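PDB 1QMJ: 16 kDa beta-galactoside-binding lectin from Gallus gallus, which binds beta-galactosides such as lactose as a homodimeric galectin and may take part in regulating differentiation. Local coordinates for residues F90-V95 with E105-R109. Residues are numbered along the deposited sequence; the frame is centred on the assembly and turned at random.
Sequences FDAAEV and EFPNR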
ATOM      1  N   PHE A  90     -13.014 -11.627   3.614  1.00 31.09           N
ATOM      2  CA  PHE A  90     -13.302 -12.452   4.786  1.00 32.02           C
ATOM      3  C   PHE A  90     -14.605 -12.032   5.446  1.00 33.45           C
ATOM      4  O   PHE A  90     -15.219 -11.028   5.067  1.00 33.62           O
ATOM      5  CB  PHE A  90     -12.169 -12.299   5.815  1.00 31.75           C
ATOM      6  CG  PHE A  90     -12.264 -10.994   6.619  1.00 29.89           C
ATOM      7  CD1 PHE A  90     -11.933  -9.772   6.017  1.00 32.41           C
ATOM      8  CD2 PHE A  90     -12.682 -11.024   7.955  1.00 31.23           C
ATOM      9  CE1 PHE A  90     -12.024  -8.582   6.752  1.00 33.78           C
ATOM     10  CE2 PHE A  90     -12.773  -9.833   8.688  1.00 31.85           C
ATOM     11  CZ  PHE A  90     -12.445  -8.612   8.087  1.00 31.09           C
ATOM     12  N   ASP A  91     -14.966 -12.841   6.407  1.00 36.15           N
ATOM     13  CA  ASP A  91     -16.152 -12.643   7.237  1.00 38.88           C
ATOM     14  C   ASP A  91     -15.828 -13.238   8.606  1.00 42.55           C
ATOM     15  O   ASP A  91     -14.672 -13.561   8.905  1.00 41.98           O
ATOM     16  CB  ASP A  91     -17.396 -13.300   6.605  1.00 40.03           C
ATOM     17  CG  ASP A  91     -17.201 -14.751   6.183  1.00 40.65           C
ATOM     18  OD1 ASP A  91     -16.702 -15.598   7.012  1.00 40.78           O
ATOM     19  OD2 ASP A  91     -17.541 -15.126   4.995  1.00 43.32           O
ATOM     20  N   ALA A  92     -16.829 -13.383   9.423  1.00 46.08           N
ATOM     21  CA  ALA A  92     -16.642 -13.904  10.785  1.00 47.70           C
ATOM     22  C   ALA A  92     -16.227 -15.390  10.806  1.00 48.23           C
ATOM     23  O   ALA A  92     -15.570 -15.858  11.748  1.00 48.39           O
ATOM     24  CB  ALA A  92     -17.938 -13.776  11.583  1.00 48.72           C
ATOM     25  N   ALA A  93     -16.603 -16.121   9.771  1.00 46.46           N
ATOM     26  CA  ALA A  93     -16.317 -17.573   9.702  1.00 43.58           C
ATOM     27  C   ALA A  93     -14.994 -17.923   8.984  1.00 41.04           C
ATOM     28  O   ALA A  93     -14.244 -18.813   9.412  1.00 40.38           O
ATOM     29  CB  ALA A  93     -17.434 -18.306   8.962  1.00 44.95           C
ATOM     30  N   GLU A  94     -14.679 -17.246   7.890  1.00 39.20           N
ATOM     31  CA  GLU A  94     -13.436 -17.584   7.164  1.00 39.43           C
ATOM     32  C   GLU A  94     -12.898 -16.457   6.285  1.00 37.03           C
ATOM     33  O   GLU A  94     -13.542 -15.411   6.111  1.00 36.24           O
ATOM     34  CB  GLU A  94     -13.681 -18.782   6.236  1.00 42.14           C
ATOM     35  CG  GLU A  94     -14.744 -18.510   5.163  1.00 45.99           C
ATOM     36  CD  GLU A  94     -14.838 -19.628   4.118  1.00 51.54           C
ATOM     37  OE1 GLU A  94     -14.530 -20.838   4.440  1.00 57.66           O
ATOM     38  OE2 GLU A  94     -15.225 -19.361   2.916  1.00 50.54           O
ATOM     39  N   VAL A  95     -11.715 -16.768   5.782  1.00 33.82           N
ATOM     40  CA  VAL A  95     -10.946 -15.924   4.874  1.00 31.24           C
ATOM     41  C   VAL A  95     -10.858 -16.636   3.540  1.00 30.12           C
ATOM     42  O   VAL A  95     -10.582 -17.842   3.481  1.00 27.79           O
ATOM     43  CB  VAL A  95      -9.524 -15.702   5.407  1.00 32.54           C
ATOM     44  CG1 VAL A  95      -8.772 -14.593   4.665  1.00 31.31           C
ATOM     45  CG2 VAL A  95      -9.484 -15.314   6.883  1.00 29.80           C
ATOM     46  N   GLU A 105      -9.719 -21.305   0.958  1.00 24.35           N
ATOM     47  CA  GLU A 105     -10.499 -20.887   2.106  1.00 27.25           C
ATOM     48  C   GLU A 105      -9.729 -21.275   3.354  1.00 26.35           C
ATOM     49  O   GLU A 105      -9.006 -22.264   3.349  1.00 26.62           O
ATOM     50  CB  GLU A 105     -11.870 -21.559   2.079  1.00 31.91           C
ATOM     51  CG  GLU A 105     -12.697 -21.164   0.866  1.00 43.23           C
ATOM     52  CD  GLU A 105     -13.957 -21.990   0.710  1.00 50.06           C
ATOM     53  OE1 GLU A 105     -14.880 -21.827   1.535  1.00 54.56           O
ATOM     54  OE2 GLU A 105     -14.024 -22.798  -0.245  1.00 55.40           O
ATOM     55  N   PHE A 106      -9.864 -20.482   4.410  1.00 25.73           N
ATOM     56  CA  PHE A 106      -9.169 -20.742   5.663  1.00 26.61           C
ATOM     57  C   PHE A 106     -10.060 -20.175   6.761  1.00 28.10           C
ATOM     58  O   PHE A 106     -10.529 -19.046   6.658  1.00 28.02           O
ATOM     59  CB  PHE A 106      -7.802 -20.037   5.648  1.00 26.00           C
ATOM     60  CG  PHE A 106      -6.907 -20.401   6.804  1.00 26.50           C
ATOM     61  CD1 PHE A 106      -6.326 -21.661   6.886  1.00 26.24           C
ATOM     62  CD2 PHE A 106      -6.624 -19.471   7.804  1.00 29.27           C
ATOM     63  CE1 PHE A 106      -5.479 -21.991   7.945  1.00 27.72           C
ATOM     64  CE2 PHE A 106      -5.778 -19.791   8.868  1.00 26.95           C
ATOM     65  CZ  PHE A 106      -5.205 -21.052   8.937  1.00 24.07           C
ATOM     66  N   PRO A 107     -10.322 -20.955   7.820  1.00 28.34           N
ATOM     67  CA  PRO A 107     -11.177 -20.468   8.907  1.00 28.55           C
ATOM     68  C   PRO A 107     -10.624 -19.267   9.662  1.00 29.93           C
ATOM     69  O   PRO A 107      -9.423 -19.187   9.938  1.00 30.26           O
ATOM     70  CB  PRO A 107     -11.306 -21.690   9.812  1.00 28.77           C
ATOM     71  CG  PRO A 107     -10.023 -22.411   9.588  1.00 30.02           C
ATOM     72  CD  PRO A 107      -9.848 -22.319   8.097  1.00 27.33           C
ATOM     73  N   ASN A 108     -11.511 -18.329   9.978  1.00 29.87           N
ATOM     74  CA  ASN A 108     -11.152 -17.130  10.717  1.00 31.63           C
ATOM     75  C   ASN A 108     -11.031 -17.592  12.169  1.00 35.08           C
ATOM     76  O   ASN A 108     -11.942 -17.404  12.984  1.00 37.41           O
ATOM     77  CB  ASN A 108     -12.254 -16.067  10.565  1.00 31.84           C
ATOM     78  CG  ASN A 108     -11.890 -14.728  11.206  1.00 30.66           C
ATOM     79  OD1 ASN A 108     -10.952 -14.633  12.005  1.00 29.24           O
ATOM     80  ND2 ASN A 108     -12.643 -13.690  10.858  1.00 27.62           N
ATOM     81  N   ARG A 109      -9.905 -18.228  12.473  1.00 34.32           N
ATOM     82  CA  ARG A 109      -9.642 -18.762  13.802  1.00 34.83           C
ATOM     83  C   ARG A 109      -9.672 -17.699  14.899  1.00 36.95           C
ATOM     84  O   ARG A 109     -10.237 -17.915  15.974  1.00 38.89           O
ATOM     85  CB  ARG A 109      -8.284 -19.477  13.829  1.00 32.05           C
ATOM     86  CG  ARG A 109      -8.139 -20.673  12.896  1.00 28.17           C
ATOM     87  CD  ARG A 109      -6.729 -21.238  13.024  1.00 26.28           C
ATOM     88  NE  ARG A 109      -6.501 -22.426  12.205  1.00 26.69           N
ATOM     89  CZ  ARG A 109      -5.296 -22.888  11.869  1.00 25.69           C
ATOM     90  NH1 ARG A 109      -4.196 -22.266  12.270  1.00 25.22           N
ATOM     91  NH2 ARG A 109      -5.190 -24.000  11.153  1.00 26.85           N
TER
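N108 reaches from the end of strand 103-107 into the turn at D91-A93, within one sheet of the galectin beta-sandwich. Strand 103-107 pairs antiparallel with strand 94-98: V95 N gives to F106 O (2.7 Å) and F106 N returns a bond to V95 O, forming the hydrogen-bonded pair V95-F106. E94 and P107 form the next, non-hydrogen-bonded pair, where a proline forfeits no cross-strand bond; beyond it N108 N donates to A93 O (2.8 Å), the donor lying above the carbonyl plane.

The N108 side chain then continues inward. CB rests on the carbonyl oxygens of A92 and A93; CG, anti to the backbone N (chi1 -175°), comes to 3.8 Å from D91 O; OD1 is hydrogen-bonded elsewhere in the protein; and ND2 donates to D91 O at 2.8 Å, almost straight (164°), with that oxygen in the amide plane. ND2 also bonds M112 O and lies at the edge of the F90 ring. An asparagine suits this buried spot, its two amide hydrogens serving two backbone carbonyls.

D91 shapes the receiving turn: its OD1 accepts from A93 N (an Asx turn) and E94 N, together an Asx motif. V95 packs on M41 and L42; F106 touches L42, but its ring leads away to the R109 guanidinium, close to D71 of the predicted galactoside site. At the margin two acidic side chains meet, probably at some electrostatic cost: E94 OE2 lies 2.8 Å from E105 OE1, the carboxylate planes 84° apart.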